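Local atomic coordinates of alkylhalidase CmlS (Streptomyces venezuelae, PDB entry 3I3L), a protein that is a flavin-dependent halogenase of chloramphenicol biosynthesis that binds FAD and probably acts as an oxidoreductase in the halogenation step. Residues Q198-Y203 with Q369-L374; P322-G327 with A375-F380. One frame throughout, in Å; residues are numbered along the deposited sequence.

In the fold
Both contacts lean on successive turns of one long helix, 352-382, and their centres lie 9 Å apart. Along the chain their segments alternate: 198-203 comes first, then the flavin-side loop 322-327, then 369-374 and 375-380 directly joined on the helix. Contact 1 ties the helix to the end of strand 197-200 and the start of strand 203-213, both in the large mixed sheet; contact 2 ties it to the loop that runs from strand 310-312 into helix 327-347 beside FAD. The two also touch each other, with Tyr370 packing on Gln326 and Tyr203 on Tyr378. One helix therefore connects the sheet with the isoalloxazine-side loop of the FAD binding domain.

Contact 1 of 2, residues Q198-Y203 with Q369-L374; sequences QYDEFY and QYHQFL
A hydrogen bond between His371 and Asp200, with Tyr203 against Leu374 beside it, joins the corner between strands 197-200 and 203-213 to one side of helix 352-382. His371 holds its CG anti to the backbone N (chi1 -175°), which carries the imidazole outward from the helix to meet Asp200 coming from the opposite direction. The bond from His371 NE2 to Asp200 OD1 is 2.9 Å long, with an N-H...O angle of 154°. The oxygen lies close to the imidazole plane, at the ring edge, whereas the N-H comes down from above the carboxylate plane.

The other carboxylate oxygen is gripped from its own chain. Asp200 OD2 accepts from Tyr203 N at 2.7 Å and from Phe202 N at 2.9 Å, so three N-H groups in all hold the carboxylate and fix its rotation.

Beside the polar pair, the side chains of Tyr203 and Leu374 run alongside in opposing senses, with Leu374 CD2 against the CD2-CE2 side of the tyrosine ring, 3.9 Å from Tyr203 CE2. The Tyr203 ring also sits obliquely beside the imidazole, their centroids 5.2 Å apart. Asp200 and Tyr203 pair through their backbones with Ser299 of strand 287-302, which places the corner at the sheet. Asp200 OD2 closes an Asx turn at this corner, while OD1 takes the N-H of His371 from helix 352-382.

Contact 2 of 2, residues P322-G327 with A375-F380; sequences PLFSQG and ASFYTF. With FAD (flavin-adenine dinucleotide), chain B.
Phe324 and Phe377 form a T-shaped (edge-to-face) pair between the flavin-side loop that leads into helix 327-347 and the long helix 352-382, within the FAD-binding fold of this halogenase. The Phe324 ring presents its edge, and CZ is the atom that leads: it stands 3.5 Å above the plane of the Phe377 ring, over its centre. The closest pair of atoms is Phe324 CZ and Phe377 CD1, 3.6 Å apart. With the ring planes at 70° and the centroids separated by 4.9 Å, the edge meets the face somewhat short of perpendicular. Phe377 places CG anti to its carbonyl carbon (chi1 -78°), which directs the ring at the loop; chi2 of 84° sets its face toward Phe324 CZ.

No hydrogen bond crosses between the two segments; the join is apolar and buried. Phe96 and Phe582 also meet the Phe324 ring and Phe373 meets that of Phe377, so the pair belongs to a larger aromatic cluster, to which Ala432 and Ile436 of helix 430-439 add aliphatic packing on Phe377. An alanine in place of Phe377 would remove the face on which Phe324 CZ rests and would probably leave the Phe324 ring freer to turn, opening a gap between loop and helix.

On its other side the loop meets the cofactor. Pro322 CB lies 3.7 Å from C5X of the flavin, and Ser325, an observed FAD-binding residue, offers OG to FAD O4 in a weak hydrogen bond of 3.4 Å. The aromatic pair thus packs behind a loop that lines the isoalloxazine. At Gly327 the backbone itself comes up against the ribityl chain, its CA 3.3 Å from FAD O3'.

Contact 1 of 2, residues Q198-Y203 with Q369-L374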
loop_
_atom_site.group_PDB
_atom_site.type_symbol
_atom_site.label_atom_id
_atom_site.label_comp_id
_atom_site.label_asym_id
_atom_site.label_seq_id
_atom_site.Cartn_x
_atom_site.Cartn_y
_atom_site.Cartn_z
ATOM N N GLN A 198 9.002 15.089 -4.178
ATOM C CA GLN A 198 10.274 14.517 -4.678
ATOM C C GLN A 198 9.931 13.411 -5.665
ATOM O O GLN A 198 9.612 12.295 -5.271
ATOM C CB GLN A 198 11.179 14.011 -3.545
ATOM C CG GLN A 198 11.194 14.993 -2.348
ATOM C CD GLN A 198 11.760 14.376 -1.026
ATOM O OE1 GLN A 198 11.400 13.239 -0.625
ATOM N NE2 GLN A 198 12.620 15.132 -0.350
ATOM N N TYR A 199 9.904 13.757 -6.958
ATOM C CA TYR A 199 9.683 12.782 -7.994
ATOM C C TYR A 199 10.759 11.714 -7.960
ATOM O O TYR A 199 11.892 11.981 -7.604
ATOM C CB TYR A 199 9.555 13.448 -9.353
ATOM C CG TYR A 199 8.189 14.081 -9.537
ATOM C CD1 TYR A 199 7.083 13.308 -9.888
ATOM C CD2 TYR A 199 7.995 15.401 -9.212
ATOM C CE1 TYR A 199 5.791 13.921 -10.016
ATOM C CE2 TYR A 199 6.783 16.020 -9.308
ATOM C CZ TYR A 199 5.692 15.315 -9.726
ATOM O OH TYR A 199 4.501 15.967 -9.807
ATOM N N ASP A 200 10.385 10.499 -8.259
ATOM C CA ASP A 200 11.394 9.451 -8.327
ATOM C C ASP A 200 12.273 9.721 -9.547
ATOM O O ASP A 200 11.797 10.128 -10.595
ATOM C CB ASP A 200 10.770 8.088 -8.496
ATOM C CG ASP A 200 11.775 6.974 -8.233
ATOM O OD1 ASP A 200 12.088 6.759 -7.059
ATOM O OD2 ASP A 200 12.276 6.359 -9.201
ATOM N N GLU A 201 13.565 9.528 -9.378
ATOM C CA GLU A 201 14.500 9.666 -10.461
ATOM C C GLU A 201 14.171 8.772 -11.652
ATOM O O GLU A 201 14.286 9.229 -12.793
ATOM C CB GLU A 201 15.908 9.384 -9.947
ATOM C CG GLU A 201 16.924 9.881 -10.860
ATOM C CD GLU A 201 18.321 9.787 -10.270
ATOM O OE1 GLU A 201 18.448 9.547 -9.027
ATOM O OE2 GLU A 201 19.274 10.000 -11.054
ATOM N N PHE A 202 13.682 7.545 -11.408
ATOM C CA PHE A 202 13.538 6.561 -12.487
ATOM C C PHE A 202 12.167 5.968 -12.735
ATOM O O PHE A 202 11.903 5.457 -13.835
ATOM C CB PHE A 202 14.562 5.398 -12.282
ATOM C CG PHE A 202 16.014 5.890 -12.214
ATOM C CD1 PHE A 202 16.552 6.636 -13.263
ATOM C CD2 PHE A 202 16.791 5.642 -11.108
ATOM C CE1 PHE A 202 17.867 7.162 -13.179
ATOM C CE2 PHE A 202 18.110 6.131 -11.021
ATOM C CZ PHE A 202 18.640 6.895 -12.071
ATOM N N TYR A 203 11.307 5.953 -11.715
ATOM C CA TYR A 203 10.008 5.306 -11.859
ATOM C C TYR A 203 8.971 6.294 -12.429
ATOM O O TYR A 203 8.111 6.861 -11.690
ATOM C CB TYR A 203 9.588 4.688 -10.526
ATOM C CG TYR A 203 10.335 3.402 -10.209
ATOM C CD1 TYR A 203 11.678 3.411 -10.043
ATOM C CD2 TYR A 203 9.687 2.188 -10.141
ATOM C CE1 TYR A 203 12.389 2.270 -9.760
ATOM C CE2 TYR A 203 10.384 1.027 -9.860
ATOM C CZ TYR A 203 11.758 1.107 -9.645
ATOM O OH TYR A 203 12.515 0.022 -9.362
ATOM N N GLN A 369 9.352 1.102 1.498
ATOM C CA GLN A 369 9.494 -0.313 1.477
ATOM C C GLN A 369 8.638 -0.932 0.332
ATOM O O GLN A 369 8.950 -2.007 -0.189
ATOM C CB GLN A 369 9.130 -0.870 2.840
ATOM C CG GLN A 369 7.810 -1.575 2.881
ATOM C CD GLN A 369 7.564 -2.173 4.253
ATOM O OE1 GLN A 369 8.201 -1.754 5.249
ATOM N NE2 GLN A 369 6.660 -3.173 4.322
ATOM N N TYR A 370 7.565 -0.266 -0.064
ATOM C CA TYR A 370 6.897 -0.670 -1.249
ATOM C C TYR A 370 7.857 -0.479 -2.460
ATOM O O TYR A 370 7.869 -1.304 -3.405
ATOM C CB TYR A 370 5.627 0.150 -1.475
ATOM C CG TYR A 370 4.959 -0.233 -2.723
ATOM C CD1 TYR A 370 4.224 -1.443 -2.797
ATOM C CD2 TYR A 370 5.073 0.555 -3.891
ATOM C CE1 TYR A 370 3.620 -1.845 -3.999
ATOM C CE2 TYR A 370 4.468 0.157 -5.119
ATOM C CZ TYR A 370 3.739 -1.037 -5.159
ATOM O OH TYR A 370 3.074 -1.446 -6.327
ATOM N N HIS A 371 8.637 0.597 -2.415
ATOM C CA HIS A 371 9.573 0.961 -3.504
ATOM C C HIS A 371 10.684 -0.082 -3.598
ATOM O O HIS A 371 10.984 -0.527 -4.676
ATOM C CB HIS A 371 10.162 2.333 -3.149
ATOM C CG HIS A 371 11.049 2.953 -4.189
ATOM N ND1 HIS A 371 12.357 2.555 -4.407
ATOM C CD2 HIS A 371 10.847 4.020 -5.002
ATOM C CE1 HIS A 371 12.908 3.323 -5.335
ATOM N NE2 HIS A 371 12.014 4.224 -5.710
ATOM N N GLN A 372 11.314 -0.424 -2.477
ATOM C CA GLN A 372 12.368 -1.456 -2.425
ATOM C C GLN A 372 11.874 -2.793 -2.973
ATOM O O GLN A 372 12.578 -3.513 -3.658
ATOM C CB GLN A 372 12.858 -1.667 -0.979
ATOM C CG GLN A 372 12.718 -3.170 -0.511
ATOM C CD GLN A 372 12.397 -3.392 1.029
ATOM O OE1 GLN A 372 11.302 -3.877 1.387
ATOM N NE2 GLN A 372 13.343 -3.029 1.909
ATOM N N PHE A 373 10.638 -3.105 -2.674
ATOM C CA PHE A 373 10.046 -4.358 -3.028
ATOM C C PHE A 373 9.820 -4.373 -4.512
ATOM O O PHE A 373 10.214 -5.308 -5.211
ATOM C CB PHE A 373 8.728 -4.425 -2.299
ATOM C CG PHE A 373 8.005 -5.710 -2.426
ATOM C CD1 PHE A 373 6.944 -5.816 -3.292
ATOM C CD2 PHE A 373 8.333 -6.805 -1.591
ATOM C CE1 PHE A 373 6.229 -7.057 -3.378
ATOM C CE2 PHE A 373 7.624 -8.007 -1.638
ATOM C CZ PHE A 373 6.584 -8.151 -2.526
ATOM N N LEU A 374 9.186 -3.312 -4.996
ATOM C CA LEU A 374 9.003 -3.073 -6.395
ATOM C C LEU A 374 10.285 -3.263 -7.229
ATOM O O LEU A 374 10.249 -3.830 -8.314
ATOM C CB LEU A 374 8.554 -1.642 -6.554
ATOM C CG LEU A 374 7.828 -1.331 -7.838
ATOM C CD1 LEU A 374 6.680 -2.267 -7.964
ATOM C CD2 LEU A 374 7.320 0.127 -7.664
#

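Contact 2 of 2, residues P322-G327 with A375-F380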
loop_
_atom_site.group_PDB
_atom_site.type_symbol
_atom_site.label_atom_id
_atom_site.label_comp_id
_atom_site.label_asym_id
_atom_site.label_seq_id
_atom_site.Cartn_x
_atom_site.Cartn_y
_atom_site.Cartn_z
ATOM N N PRO A 322 1.355 1.449 -9.468
ATOM C CA PRO A 322 0.121 0.716 -9.193
ATOM C C PRO A 322 0.180 -0.811 -9.452
ATOM O O PRO A 322 -0.877 -1.472 -9.486
ATOM C CB PRO A 322 -0.883 1.360 -10.167
ATOM C CG PRO A 322 0.018 1.806 -11.360
ATOM C CD PRO A 322 1.216 2.377 -10.607
ATOM N N LEU A 323 1.366 -1.359 -9.658
ATOM C CA LEU A 323 1.537 -2.789 -9.903
ATOM C C LEU A 323 0.826 -3.662 -8.871
ATOM O O LEU A 323 0.186 -4.632 -9.228
ATOM C CB LEU A 323 3.017 -3.142 -9.881
ATOM C CG LEU A 323 3.423 -4.570 -10.178
ATOM C CD1 LEU A 323 2.853 -5.060 -11.557
ATOM C CD2 LEU A 323 4.942 -4.708 -10.116
ATOM N N PHE A 324 0.966 -3.306 -7.600
ATOM C CA PHE A 324 0.283 -4.015 -6.506
ATOM C C PHE A 324 -0.977 -3.326 -5.998
ATOM O O PHE A 324 -1.449 -3.615 -4.925
ATOM C CB PHE A 324 1.265 -4.318 -5.376
ATOM C CG PHE A 324 2.440 -5.179 -5.840
ATOM C CD1 PHE A 324 2.270 -6.541 -6.090
ATOM C CD2 PHE A 324 3.688 -4.607 -6.079
ATOM C CE1 PHE A 324 3.349 -7.364 -6.544
ATOM C CE2 PHE A 324 4.772 -5.393 -6.502
ATOM C CZ PHE A 324 4.596 -6.769 -6.767
ATOM N N SER A 325 -1.544 -2.423 -6.781
ATOM C CA SER A 325 -2.862 -1.847 -6.427
ATOM C C SER A 325 -2.933 -1.309 -4.990
ATOM O O SER A 325 -3.870 -1.596 -4.277
ATOM C CB SER A 325 -3.945 -2.954 -6.604
ATOM O OG SER A 325 -4.088 -3.318 -7.974
ATOM N N GLN A 326 -1.915 -0.577 -4.554
ATOM C CA GLN A 326 -1.808 -0.085 -3.224
ATOM C C GLN A 326 -2.435 1.318 -3.037
ATOM O O GLN A 326 -2.467 1.868 -1.912
ATOM C CB GLN A 326 -0.327 0.014 -2.832
ATOM C CG GLN A 326 0.423 -1.317 -2.862
ATOM C CD GLN A 326 0.400 -2.057 -1.517
ATOM O OE1 GLN A 326 -0.199 -3.140 -1.414
ATOM N NE2 GLN A 326 1.052 -1.488 -0.497
ATOM N N GLY A 327 -2.837 1.940 -4.130
ATOM C CA GLY A 327 -3.052 3.405 -4.090
ATOM C C GLY A 327 -4.221 3.778 -3.157
ATOM O O GLY A 327 -4.064 4.634 -2.323
ATOM N N ALA A 375 11.407 -2.777 -6.717
ATOM C CA ALA A 375 12.657 -2.852 -7.425
ATOM C C ALA A 375 13.015 -4.322 -7.674
ATOM O O ALA A 375 13.499 -4.673 -8.750
ATOM C CB ALA A 375 13.784 -2.140 -6.584
ATOM N N SER A 376 12.807 -5.165 -6.665
ATOM C CA SER A 376 12.965 -6.616 -6.799
ATOM C C SER A 376 12.111 -7.191 -7.917
ATOM O O SER A 376 12.631 -7.814 -8.830
ATOM C CB SER A 376 12.607 -7.295 -5.481
ATOM O OG SER A 376 13.641 -7.050 -4.574
ATOM N N PHE A 377 10.806 -6.965 -7.870
ATOM C CA PHE A 377 9.939 -7.460 -8.935
ATOM C C PHE A 377 10.346 -7.011 -10.325
ATOM O O PHE A 377 10.425 -7.845 -11.226
ATOM C CB PHE A 377 8.454 -7.201 -8.699
ATOM C CG PHE A 377 7.855 -8.142 -7.746
ATOM C CD1 PHE A 377 7.938 -7.918 -6.370
ATOM C CD2 PHE A 377 7.216 -9.279 -8.208
ATOM C CE1 PHE A 377 7.379 -8.829 -5.461
ATOM C CE2 PHE A 377 6.659 -10.178 -7.317
ATOM C CZ PHE A 377 6.748 -9.946 -5.932
ATOM N N TYR A 378 10.618 -5.713 -10.510
ATOM C CA TYR A 378 11.041 -5.272 -11.838
ATOM C C TYR A 378 12.357 -6.002 -12.269
ATOM O O TYR A 378 12.483 -6.444 -13.393
ATOM C CB TYR A 378 11.188 -3.761 -11.936
ATOM C CG TYR A 378 9.887 -3.046 -12.115
ATOM C CD1 TYR A 378 8.998 -3.431 -13.079
ATOM C CD2 TYR A 378 9.527 -1.985 -11.309
ATOM C CE1 TYR A 378 7.799 -2.772 -13.273
ATOM C CE2 TYR A 378 8.286 -1.305 -11.503
ATOM C CZ TYR A 378 7.447 -1.735 -12.469
ATOM O OH TYR A 378 6.212 -1.107 -12.694
ATOM N N THR A 379 13.334 -6.101 -11.356
ATOM C CA THR A 379 14.562 -6.813 -11.663
ATOM C C THR A 379 14.333 -8.276 -12.135
ATOM O O THR A 379 15.011 -8.732 -13.058
ATOM C CB THR A 379 15.545 -6.750 -10.486
ATOM O OG1 THR A 379 15.727 -5.375 -10.177
ATOM C CG2 THR A 379 16.919 -7.354 -10.869
ATOM N N PHE A 380 13.387 -8.987 -11.520
ATOM C CA PHE A 380 13.107 -10.382 -11.914
ATOM C C PHE A 380 12.576 -10.463 -13.305
ATOM O O PHE A 380 12.965 -11.371 -14.075
ATOM C CB PHE A 380 12.084 -11.076 -10.984
ATOM C CG PHE A 380 12.555 -11.192 -9.580
ATOM C CD1 PHE A 380 13.922 -11.347 -9.308
ATOM C CD2 PHE A 380 11.655 -11.142 -8.516
ATOM C CE1 PHE A 380 14.377 -11.436 -7.991
ATOM C CE2 PHE A 380 12.106 -11.260 -7.192
ATOM C CZ PHE A 380 13.460 -11.401 -6.933
HETATM P PA FAD B . -8.010 11.046 -5.865
HETATM O O1A FAD B . -7.311 11.684 -7.042
HETATM O O2A FAD B . -8.697 9.750 -6.120
HETATM O O5B FAD B . -9.086 12.125 -5.277
HETATM C C5B FAD B . -8.720 13.480 -5.108
HETATM C C4B FAD B . -9.922 14.428 -5.316
HETATM O O4B FAD B . -9.472 15.771 -5.021
HETATM C C3B FAD B . -10.424 14.443 -6.740
HETATM O O3B FAD B . -11.763 14.050 -6.772
HETATM C C2B FAD B . -10.282 15.904 -7.194
HETATM O O2B FAD B . -11.419 16.335 -7.873
HETATM C C1B FAD B . -10.114 16.672 -5.892
HETATM N N9A FAD B . -9.329 17.891 -5.918
HETATM C C8A FAD B . -8.114 18.085 -6.506
HETATM N N7A FAD B . -7.714 19.353 -6.264
HETATM C C5A FAD B . -8.696 20.005 -5.599
HETATM C C6A FAD B . -8.801 21.302 -5.133
HETATM N N6A FAD B . -7.822 22.171 -5.308
HETATM N N1A FAD B . -9.927 21.643 -4.433
HETATM C C2A FAD B . -10.951 20.752 -4.227
HETATM N N3A FAD B . -10.824 19.475 -4.682
HETATM C C4A FAD B . -9.715 19.100 -5.357
HETATM N N1 FAD B . -5.125 2.394 -6.956
HETATM C C2 FAD B . -5.656 1.205 -6.484
HETATM O O2 FAD B . -5.903 1.130 -5.288
HETATM N N3 FAD B . -5.876 0.141 -7.317
HETATM C C4 FAD B . -5.578 0.225 -8.651
HETATM O O4 FAD B . -5.814 -0.773 -9.406
HETATM C C4X FAD B . -5.011 1.406 -9.133
HETATM N N5 FAD B . -4.718 1.530 -10.464
HETATM C C5X FAD B . -4.259 2.734 -10.946
HETATM C C6 FAD B . -3.944 2.868 -12.306
HETATM C C7 FAD B . -3.411 4.048 -12.767
HETATM C C7M FAD B . -3.080 4.231 -14.229
HETATM C C8 FAD B . -3.253 5.101 -11.872
HETATM C C8M FAD B . -2.781 6.419 -12.341
HETATM C C9 FAD B . -3.521 4.972 -10.505
HETATM C C9A FAD B . -4.037 3.761 -10.069
HETATM N N10 FAD B . -4.353 3.668 -8.744
HETATM C C10 FAD B . -4.789 2.493 -8.260
HETATM C "C1'" FAD B . -3.940 4.815 -7.886
HETATM C "C2'" FAD B . -5.137 5.369 -7.151
HETATM O "O2'" FAD B . -6.126 5.600 -8.071
HETATM C "C3'" FAD B . -4.875 6.594 -6.316
HETATM O "O3'" FAD B . -3.901 6.293 -5.340
HETATM C "C4'" FAD B . -6.174 7.043 -5.567
HETATM O "O4'" FAD B . -7.141 7.534 -6.454
HETATM C "C5'" FAD B . -5.842 8.179 -4.609
HETATM O "O5'" FAD B . -6.975 8.546 -3.876
HETATM P P FAD B . -6.998 10.040 -3.364
HETATM O O1P FAD B . -5.660 10.382 -2.748
HETATM O O2P FAD B . -8.262 10.275 -2.543
HETATM O O3P FAD B . -6.964 10.961 -4.694
#